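Local structure of 3,6-diketocamphane 1,6 monooxygenase (Pseudomonas putida, 4UWM) at residues F23-A33 with L60-I71; P324-F335 with E368-P376. The protein uses reduced FMN and molecular oxygen to carry out the Baeyer-Villiger conversion of (1S,4S)-bornane-2,5-dione to its lactone during growth on (-)-camphor. All blocks are in the same frame, centred on the assembly; numbering follows the deposited sequence. Where two conformers were deposited one is given.

Contact 1: residues F23-A33 with L60-I71; sequences FDWGIKSAVQA and LIAAAALQTKNI
Leu60 lies along the backbone of helix 23-33 at Gly26, where the lack of a side chain lets the leucine tip come close: its CD1 is 3.5 Å from Ile27 N, and its CD2 3.9 Å from Gly26 CA. With CG anti to its own backbone N (chi1 175°), Leu60 reaches past Ile27, the two side chains running in opposite directions with Leu60 CD1 3.6 Å from Ile27 CG1. Phe23 closes one end of this seam, its ring held obliquely against the backbone of Leu60 and, through CZ, 3.6 Å from Ala63 CB. Further along, Ala30 CB and Ala64 CB meet head-on at 3.6 Å. Gln67, in one of two conformers, crosses Ile27 at about a right angle, laying its amide against Ile27 CG2 and reaching Val31 CG2 as well. At the far end Ile71 CD1 touches Ala33 CB.

The second shell fixes how the chain leaves helix 57-65. Thr68 OG1 donates to Ala64 O over 3.0 Å, while Gln67 N reaches the same oxygen from the opposite face of its carbonyl plane; the threonine torsion (chi1 52°) that serves this bond also turns CG2 to the Ala30 carbonyl. Arg102 binds Ala65 O, Thr68 OG1 and Ile71 O.

In this luciferase-family TIM barrel the axes of segments 23-33 and 60-65 approach to 9.3 Å and cross at -50°. Met41 of strand 40-43 packs on Ala30 and Ile71, Ile43 on Leu60, and Ile98 of the second subunit on Phe23. The chemistry implies that packing between residues 23-33 and 60-71 is apolar, that the bonds on Ala64 O shape the turn, and that Asp34, the next residue of helix 19-35, fastens the loop by accepting from the N-H groups of Lys69, Asn70 and Ile71.

Contact 2: residues P324-F335 with E368-P376; sequences PDTVTEKINALF and EVAPKILLP
Pro324, in the first turn of helix 324-338, borders the hole that receives Val369: at the end of helix 356-369, this valine is a single knob in a hole on an outer helix of the TIM barrel. Pro324, Val327, Thr328 and Ile331 line that hole. Val369 enters with its methyls divided: CG2 is 3.6 Å from Pro324 O, and CG1, anti to the valine N (chi1 176°), goes deeper to Val327, Thr328 and Ile331. Beside the hole, the aliphatic ring of Pro324 and the side chain of Glu368 run alongside each other, pointing the same way.

Thr328 combines polar and apolar roles. Its OG1 donates to Pro324 O over 2.6 Å, sharing that oxygen with Thr328 N, and accepts a bond from a water that also donates to Glu368 O, 3.2 Å from the water oxygen. Lys372, in one of two conformers, supplies a second donor to Glu368 O, in the carbonyl plane and on a lone pair. The threonine methyl, CG2, meanwhile slides past Ile373.

One turn on, Ile331 spans both partners: CD1 meets Val369 CG1, and CG2 meets Ile373, whose side chain it crosses obliquely. Asn332 brings OD1 to 3.4 Å from Ile373 CD1, the methyl that also rests near Thr328 O.

Phe335 ends the row where the chain has become an extended tail, held by backbone bonds from Ile373 to Met3 and from Leu375 to Met1. Trp341 meets the phenylalanine edge-to-face. Over one face of the ring, in a CH-pi contact, sits Ile373 CG2, 3.8 Å from the centroid of Phe335 and 20° off the ring normal.

In the fold
Both contacts involve outer helices that follow successive strands in the chain, yet they are separate: their centres lie 27 Å apart, their nearest atoms about 11 Å, and contact 1 is complete in the chain before contact 2 begins. Helix 356-369 lies between them, for Phe359 and Leu362 pack on Gln32, which lies on segment 23-33 but takes no part in contact 1, while the end of that helix enters contact 2. Contact 1 is the nearer to the flavin, the side chain of Leu60 being about 13 Å from FMN and about 9 Å from the side chain of FMN-binding Ser44. It also adjoins the second subunit, whereas contact 2 lies away from the FMN site and touches no other chain.

Contact 1: residues F23-A33 with L60-I71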
loop_
_atom_site.group_PDB
_atom_site.type_symbol
_atom_site.label_atom_id
_atom_site.label_comp_id
_atom_site.label_asym_id
_atom_site.label_seq_id
_atom_site.Cartn_x
_atom_site.Cartn_y
_atom_site.Cartn_z
ATOM N N PHE A 23 10.890 2.968 7.306
ATOM C CA PHE A 23 9.438 3.009 7.545
ATOM C C PHE A 23 9.128 3.644 8.906
ATOM O O PHE A 23 8.289 4.551 9.006
ATOM C CB PHE A 23 8.847 1.601 7.385
ATOM C CG PHE A 23 7.372 1.583 7.039
ATOM C CD1 PHE A 23 6.944 1.979 5.774
ATOM C CD2 PHE A 23 6.421 1.142 7.973
ATOM C CE1 PHE A 23 5.592 1.938 5.439
ATOM C CE2 PHE A 23 5.073 1.108 7.654
ATOM C CZ PHE A 23 4.658 1.522 6.380
ATOM N N ASP A 24 9.873 3.236 9.938
ATOM C CA ASP A 24 9.761 3.822 11.281
ATOM C C ASP A 24 10.028 5.336 11.287
ATOM O O ASP A 24 9.239 6.111 11.844
ATOM C CB ASP A 24 10.702 3.079 12.257
ATOM C CG ASP A 24 10.381 3.369 13.736
ATOM O OD1 ASP A 24 9.197 3.570 14.101
ATOM O OD2 ASP A 24 11.334 3.379 14.535
ATOM N N TRP A 25 11.106 5.757 10.632
ATOM C CA TRP A 25 11.434 7.173 10.504
ATOM C C TRP A 25 10.330 7.977 9.777
ATOM O O TRP A 25 9.965 9.095 10.195
ATOM C CB TRP A 25 12.793 7.328 9.796
ATOM C CG TRP A 25 13.259 8.786 9.552
ATOM C CD1 TRP A 25 13.787 9.300 8.395
ATOM C CD2 TRP A 25 13.297 9.850 10.508
ATOM N NE1 TRP A 25 14.105 10.635 8.568
ATOM C CE2 TRP A 25 13.811 10.989 9.855
ATOM C CE3 TRP A 25 12.916 9.960 11.855
ATOM C CZ2 TRP A 25 13.985 12.230 10.514
ATOM C CZ3 TRP A 25 13.073 11.199 12.505
ATOM C CH2 TRP A 25 13.605 12.314 11.825
ATOM N N GLY A 26 9.795 7.402 8.702
ATOM C CA GLY A 26 8.666 8.036 8.008
ATOM C C GLY A 26 7.452 8.269 8.894
ATOM O O GLY A 26 6.890 9.370 8.878
ATOM N N ILE A 27 7.055 7.259 9.661
ATOM C CA ILE A 27 5.885 7.372 10.552
ATOM C C ILE A 27 6.162 8.400 11.671
ATOM O O ILE A 27 5.331 9.277 11.924
ATOM C CB ILE A 27 5.450 6.011 11.159
ATOM C CG1 ILE A 27 4.967 5.029 10.061
ATOM C CG2 ILE A 27 4.331 6.203 12.209
ATOM C CD1 ILE A 27 4.834 3.583 10.544
ATOM N N LYS A 28 7.332 8.287 12.319
ATOM C CA LYS A 28 7.720 9.255 13.348
ATOM C C LYS A 28 7.748 10.672 12.791
ATOM O O LYS A 28 7.321 11.621 13.472
ATOM C CB LYS A 28 9.039 8.840 14.024
ATOM C CG LYS A 28 8.868 7.606 14.904
ATOM C CD LYS A 28 10.174 7.031 15.444
ATOM C CE LYS A 28 9.883 5.831 16.346
ATOM N NZ LYS A 28 11.110 5.078 16.726
ATOM N N SER A 29 8.201 10.810 11.552
ATOM C CA SER A 29 8.254 12.093 10.864
ATOM C C SER A 29 6.847 12.642 10.628
ATOM O O SER A 29 6.605 13.823 10.869
ATOM C CB SER A 29 9.004 11.980 9.534
ATOM O OG SER A 29 10.414 11.960 9.721
ATOM N N ALA A 30 5.918 11.781 10.178
ATOM C CA ALA A 30 4.544 12.216 9.917
ATOM C C ALA A 30 3.854 12.704 11.206
ATOM O O ALA A 30 3.204 13.756 11.206
ATOM C CB ALA A 30 3.742 11.074 9.290
ATOM N N VAL A 31 3.990 11.930 12.281
ATOM C CA VAL A 31 3.424 12.291 13.596
ATOM C C VAL A 31 3.985 13.640 14.108
ATOM O O VAL A 31 3.218 14.520 14.506
ATOM C CB VAL A 31 3.627 11.169 14.647
ATOM C CG1 VAL A 31 3.160 11.604 16.036
ATOM C CG2 VAL A 31 2.886 9.908 14.229
ATOM N N GLN A 32 5.303 13.822 14.049
ATOM C CA GLN A 32 5.922 15.040 14.582
ATOM C C GLN A 32 5.507 16.251 13.743
ATOM O O GLN A 32 5.222 17.309 14.301
ATOM C CB GLN A 32 7.451 14.903 14.652
ATOM C CG GLN A 32 8.182 16.029 15.391
ATOM C CD GLN A 32 8.437 17.269 14.535
ATOM O OE1 GLN A 32 8.481 17.219 13.296
ATOM N NE2 GLN A 32 8.625 18.396 15.202
ATOM N N ALA A 33 5.466 16.097 12.411
ATOM C CA ALA A 33 5.078 17.205 11.540
ATOM C C ALA A 33 3.635 17.613 11.823
ATOM O O ALA A 33 3.330 18.808 11.918
ATOM C CB ALA A 33 5.294 16.859 10.064
ATOM N N LEU A 60 3.328 3.972 3.558
ATOM C CA LEU A 60 3.705 4.852 4.654
ATOM C C LEU A 60 2.550 5.799 4.990
ATOM O O LEU A 60 2.233 6.022 6.160
ATOM C CB LEU A 60 4.952 5.637 4.269
ATOM C CG LEU A 60 5.433 6.712 5.251
ATOM C CD1 LEU A 60 5.598 6.140 6.660
ATOM C CD2 LEU A 60 6.718 7.326 4.728
ATOM N N ILE A 61 1.896 6.325 3.952
ATOM C CA ILE A 61 0.721 7.191 4.151
ATOM C C ILE A 61 -0.361 6.444 4.934
ATOM O O ILE A 61 -0.906 6.960 5.921
ATOM C CB ILE A 61 0.146 7.689 2.808
ATOM C CG1 ILE A 61 1.135 8.617 2.095
ATOM C CG2 ILE A 61 -1.198 8.383 3.046
ATOM C CD1 ILE A 61 0.776 9.014 0.655
ATOM N N ALA A 62 -0.667 5.222 4.499
ATOM C CA ALA A 62 -1.641 4.387 5.195
ATOM C C ALA A 62 -1.261 4.102 6.656
ATOM O O ALA A 62 -2.118 4.127 7.562
ATOM C CB ALA A 62 -1.873 3.082 4.436
ATOM N N ALA A 63 0.022 3.828 6.886
ATOM C CA ALA A 63 0.517 3.577 8.249
ATOM C C ALA A 63 0.466 4.797 9.187
ATOM O O ALA A 63 0.351 4.638 10.394
ATOM C CB ALA A 63 1.929 3.002 8.219
ATOM N N ALA A 64 0.578 5.990 8.625
ATOM C CA ALA A 64 0.534 7.233 9.383
ATOM C C ALA A 64 -0.865 7.839 9.475
ATOM O O ALA A 64 -1.066 8.802 10.229
ATOM C CB ALA A 64 1.504 8.251 8.765
ATOM N N ALA A 65 -1.824 7.286 8.711
ATOM C CA ALA A 65 -3.156 7.887 8.557
ATOM C C ALA A 65 -3.916 8.066 9.878
ATOM O O ALA A 65 -4.388 9.170 10.182
ATOM C CB ALA A 65 -4.002 7.086 7.561
ATOM N N LEU A 66 -4.039 6.993 10.655
ATOM C CA LEU A 66 -4.826 7.069 11.879
ATOM C C LEU A 66 -3.970 7.565 13.046
ATOM O O LEU A 66 -4.464 7.654 14.145
ATOM C CB LEU A 66 -5.519 5.734 12.210
ATOM C CG LEU A 66 -6.431 5.092 11.123
ATOM C CD1 LEU A 66 -7.282 3.958 11.663
ATOM C CD2 LEU A 66 -7.336 6.101 10.442
ATOM N N GLN A 67 -2.703 7.895 12.778
ATOM C CA GLN A 67 -1.799 8.389 13.824
ATOM C C GLN A 67 -1.669 9.901 13.778
ATOM O O GLN A 67 -0.916 10.488 14.547
ATOM C CB GLN A 67 -0.408 7.752 13.701
ATOM C CG GLN A 67 -0.395 6.249 13.928
ATOM C CD GLN A 67 0.997 5.689 14.112
ATOM O OE1 GLN A 67 1.813 6.234 14.867
ATOM N NE2 GLN A 67 1.277 4.580 13.436
ATOM N N THR A 68 -2.410 10.534 12.885
ATOM C CA THR A 68 -2.302 11.965 12.682
ATOM C C THR A 68 -3.710 12.521 12.583
ATOM O O THR A 68 -4.653 11.757 12.288
ATOM C CB THR A 68 -1.526 12.297 11.389
ATOM O OG1 THR A 68 -2.103 11.585 10.288
ATOM C CG2 THR A 68 -0.043 11.896 11.500
ATOM N N LYS A 69 -3.839 13.837 12.787
ATOM C CA LYS A 69 -5.142 14.499 12.839
ATOM C C LYS A 69 -5.378 15.467 11.686
ATOM O O LYS A 69 -6.433 15.456 11.074
ATOM C CB LYS A 69 -5.320 15.233 14.180
ATOM C CG LYS A 69 -5.892 14.378 15.309
ATOM C CD LYS A 69 -4.916 14.189 16.463
ATOM C CE LYS A 69 -4.072 12.933 16.321
ATOM N NZ LYS A 69 -3.251 12.700 17.542
ATOM N N ASN A 70 -4.396 16.309 11.395
ATOM C CA ASN A 70 -4.588 17.373 10.425
ATOM C C ASN A 70 -3.760 17.340 9.167
ATOM O O ASN A 70 -4.196 17.854 8.146
ATOM C CB ASN A 70 -4.346 18.740 11.093
ATOM C CG ASN A 70 -5.147 18.906 12.364
ATOM O OD1 ASN A 70 -6.362 18.742 12.374
ATOM N ND2 ASN A 70 -4.464 19.198 13.446
ATOM N N ILE A 71 -2.540 16.819 9.251
ATOM C CA ILE A 71 -1.620 16.900 8.127
ATOM C C ILE A 71 -2.239 16.186 6.912
ATOM O O ILE A 71 -2.955 15.200 7.076
ATOM C CB ILE A 71 -0.226 16.323 8.514
ATOM C CG1 ILE A 71 0.861 16.787 7.545
ATOM C CG2 ILE A 71 -0.293 14.805 8.747
ATOM C CD1 ILE A 71 2.267 16.656 8.116
#

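Contact 2: residues P324-F335 with E368-P376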
loop_
_atom_site.group_PDB
_atom_site.type_symbol
_atom_site.label_atom_id
_atom_site.label_comp_id
_atom_site.label_asym_id
_atom_site.label_seq_id
_atom_site.Cartn_x
_atom_site.Cartn_y
_atom_site.Cartn_z
ATOM N N PRO A 324 15.571 31.892 13.415
ATOM C CA PRO A 324 14.247 32.230 12.910
ATOM C C PRO A 324 14.180 33.550 12.142
ATOM O O PRO A 324 13.538 33.604 11.090
ATOM C CB PRO A 324 13.399 32.280 14.179
ATOM C CG PRO A 324 14.016 31.238 15.046
ATOM C CD PRO A 324 15.498 31.283 14.758
ATOM N N ASP A 325 14.845 34.593 12.649
ATOM C CA ASP A 325 14.843 35.896 11.977
ATOM C C ASP A 325 15.626 35.873 10.666
ATOM O O ASP A 325 15.138 36.368 9.644
ATOM C CB ASP A 325 15.363 37.010 12.903
ATOM C CG ASP A 325 14.384 37.358 14.013
ATOM O OD1 ASP A 325 13.160 37.395 13.763
ATOM O OD2 ASP A 325 14.843 37.607 15.146
ATOM N N THR A 326 16.828 35.295 10.689
ATOM C CA THR A 326 17.650 35.144 9.474
ATOM C C THR A 326 16.906 34.396 8.352
ATOM O O THR A 326 16.941 34.799 7.183
ATOM C CB THR A 326 18.957 34.402 9.795
ATOM O OG1 THR A 326 19.643 35.099 10.838
ATOM C CG2 THR A 326 19.854 34.300 8.566
ATOM N N VAL A 327 16.228 33.310 8.717
ATOM C CA VAL A 327 15.464 32.532 7.743
ATOM C C VAL A 327 14.258 33.326 7.238
ATOM O O VAL A 327 13.993 33.347 6.027
ATOM C CB VAL A 327 15.093 31.131 8.284
ATOM C CG1 VAL A 327 14.101 30.420 7.360
ATOM C CG2 VAL A 327 16.358 30.297 8.429
ATOM N N THR A 328 13.562 34.005 8.153
ATOM C CA THR A 328 12.424 34.857 7.788
ATOM C C THR A 328 12.830 35.940 6.777
ATOM O O THR A 328 12.131 36.174 5.783
ATOM C CB THR A 328 11.768 35.504 9.024
ATOM O OG1 THR A 328 11.399 34.484 9.960
ATOM C CG2 THR A 328 10.521 36.298 8.634
ATOM N N GLU A 329 13.967 36.583 7.027
ATOM C CA GLU A 329 14.448 37.630 6.134
ATOM C C GLU A 329 14.864 37.058 4.788
ATOM O O GLU A 329 14.546 37.638 3.747
ATOM C CB GLU A 329 15.580 38.430 6.779
ATOM C CG GLU A 329 15.087 39.452 7.795
ATOM C CD GLU A 329 16.209 40.141 8.551
ATOM O OE1 GLU A 329 17.303 40.335 7.976
ATOM O OE2 GLU A 329 15.994 40.494 9.731
ATOM N N LYS A 330 15.549 35.911 4.813
ATOM C CA LYS A 330 15.933 35.198 3.584
ATOM C C LYS A 330 14.727 34.821 2.711
ATOM O O LYS A 330 14.801 34.893 1.480
ATOM C CB LYS A 330 16.769 33.963 3.910
ATOM C CG LYS A 330 18.260 34.225 3.964
ATOM C CD LYS A 330 18.976 33.103 4.694
ATOM C CE LYS A 330 20.478 33.183 4.501
ATOM N NZ LYS A 330 21.172 32.259 5.440
ATOM N N ILE A 331 13.620 34.440 3.344
ATOM C CA ILE A 331 12.401 34.102 2.603
ATOM C C ILE A 331 11.791 35.364 1.987
ATOM O O ILE A 331 11.371 35.354 0.819
ATOM C CB ILE A 331 11.376 33.307 3.461
ATOM C CG1 ILE A 331 11.972 31.954 3.899
ATOM C CG2 ILE A 331 10.082 33.067 2.683
ATOM C CD1 ILE A 331 11.123 31.177 4.887
ATOM N N ASN A 332 11.775 36.448 2.762
ATOM C CA ASN A 332 11.282 37.748 2.286
ATOM C C ASN A 332 12.011 38.252 1.037
ATOM O O ASN A 332 11.363 38.670 0.067
ATOM C CB ASN A 332 11.336 38.787 3.402
ATOM C CG ASN A 332 10.308 38.531 4.481
ATOM O OD1 ASN A 332 9.124 38.348 4.198
ATOM N ND2 ASN A 332 10.752 38.529 5.729
ATOM N N ALA A 333 13.345 38.181 1.060
ATOM C CA ALA A 333 14.168 38.490 -0.108
ATOM C C ALA A 333 13.752 37.684 -1.338
ATOM O O ALA A 333 13.620 38.239 -2.430
ATOM C CB ALA A 333 15.646 38.284 0.194
ATOM N N LEU A 334 13.527 36.379 -1.162
ATOM C CA LEU A 334 13.073 35.530 -2.266
ATOM C C LEU A 334 11.700 35.934 -2.756
ATOM O O LEU A 334 11.466 35.981 -3.967
ATOM C CB LEU A 334 13.070 34.049 -1.874
ATOM C CG LEU A 334 14.439 33.398 -1.763
ATOM C CD1 LEU A 334 14.346 32.156 -0.893
ATOM C CD2 LEU A 334 14.976 33.074 -3.149
ATOM N N PHE A 335 10.806 36.227 -1.812
ATOM C CA PHE A 335 9.442 36.660 -2.122
ATOM C C PHE A 335 9.420 37.959 -2.914
ATOM O O PHE A 335 8.671 38.080 -3.886
ATOM C CB PHE A 335 8.611 36.793 -0.849
ATOM C CG PHE A 335 7.822 35.551 -0.501
ATOM C CD1 PHE A 335 8.443 34.306 -0.412
ATOM C CD2 PHE A 335 6.457 35.632 -0.243
ATOM C CE1 PHE A 335 7.716 33.172 -0.087
ATOM C CE2 PHE A 335 5.726 34.503 0.086
ATOM C CZ PHE A 335 6.359 33.273 0.167
ATOM N N GLU A 368 7.361 29.726 14.142
ATOM C CA GLU A 368 8.023 31.033 14.278
ATOM C C GLU A 368 8.387 31.707 12.958
ATOM O O GLU A 368 8.415 32.933 12.873
ATOM C CB GLU A 368 9.274 30.926 15.160
ATOM C CG GLU A 368 8.989 30.669 16.634
ATOM C CD GLU A 368 10.190 30.934 17.528
ATOM O OE1 GLU A 368 11.054 31.761 17.158
ATOM O OE2 GLU A 368 10.267 30.316 18.611
ATOM N N VAL A 369 8.681 30.917 11.929
ATOM C CA VAL A 369 9.090 31.508 10.653
ATOM C C VAL A 369 7.907 31.724 9.705
ATOM O O VAL A 369 7.593 32.861 9.332
ATOM C CB VAL A 369 10.226 30.715 9.958
ATOM C CG1 VAL A 369 10.537 31.305 8.589
ATOM C CG2 VAL A 369 11.482 30.700 10.809
ATOM N N ALA A 370 7.243 30.631 9.332
ATOM C CA ALA A 370 6.232 30.683 8.282
ATOM C C ALA A 370 5.007 31.551 8.598
ATOM O O ALA A 370 4.499 32.215 7.694
ATOM C CB ALA A 370 5.819 29.277 7.840
ATOM N N PRO A 371 4.522 31.552 9.858
ATOM C CA PRO A 371 3.379 32.426 10.157
ATOM C C PRO A 371 3.622 33.912 9.843
ATOM O O PRO A 371 2.670 34.655 9.624
ATOM C CB PRO A 371 3.191 32.239 11.661
ATOM C CG PRO A 371 3.667 30.852 11.910
ATOM C CD PRO A 371 4.873 30.721 11.025
ATOM N N LYS A 372 4.888 34.319 9.798
ATOM C CA LYS A 372 5.243 35.710 9.527
ATOM C C LYS A 372 5.295 36.035 8.045
ATOM O O LYS A 372 5.174 37.191 7.660
ATOM C CB LYS A 372 6.570 36.084 10.197
ATOM C CG LYS A 372 6.402 36.861 11.495
ATOM C CD LYS A 372 6.339 35.956 12.715
ATOM C CE LYS A 372 7.654 35.979 13.477
ATOM N NZ LYS A 372 7.680 34.971 14.572
ATOM N N ILE A 373 5.473 35.017 7.207
ATOM C CA ILE A 373 5.536 35.232 5.760
ATOM C C ILE A 373 4.130 35.199 5.165
ATOM O O ILE A 373 3.486 34.150 5.133
ATOM C CB ILE A 373 6.446 34.205 5.037
ATOM C CG1 ILE A 373 7.823 34.089 5.714
ATOM C CG2 ILE A 373 6.563 34.537 3.553
ATOM C CD1 ILE A 373 8.780 35.238 5.457
ATOM N N LEU A 374 3.649 36.356 4.717
ATOM C CA LEU A 374 2.320 36.453 4.101
ATOM C C LEU A 374 2.450 36.438 2.583
ATOM O O LEU A 374 3.488 36.827 2.041
ATOM C CB LEU A 374 1.582 37.719 4.566
ATOM C CG LEU A 374 1.330 37.954 6.064
ATOM C CD1 LEU A 374 0.823 39.371 6.287
ATOM C CD2 LEU A 374 0.363 36.938 6.665
ATOM N N LEU A 375 1.405 35.989 1.896
ATOM C CA LEU A 375 1.454 35.927 0.439
ATOM C C LEU A 375 0.739 37.104 -0.234
ATOM O O LEU A 375 -0.476 37.264 -0.076
ATOM C CB LEU A 375 0.890 34.601 -0.071
ATOM C CG LEU A 375 1.603 33.973 -1.275
ATOM C CD1 LEU A 375 1.000 32.609 -1.529
ATOM C CD2 LEU A 375 1.543 34.814 -2.545
ATOM N N PRO A 376 1.498 37.928 -0.989
ATOM C CA PRO A 376 0.918 39.008 -1.790
ATOM C C PRO A 376 0.118 38.459 -2.968
ATOM O O PRO A 376 -0.769 39.138 -3.483
ATOM C CB PRO A 376 2.148 39.774 -2.301
ATOM C CG PRO A 376 3.267 39.375 -1.399
ATOM C CD PRO A 376 2.972 37.950 -1.041
HETATM O O HOH W 1 10.582 35.208 12.298
#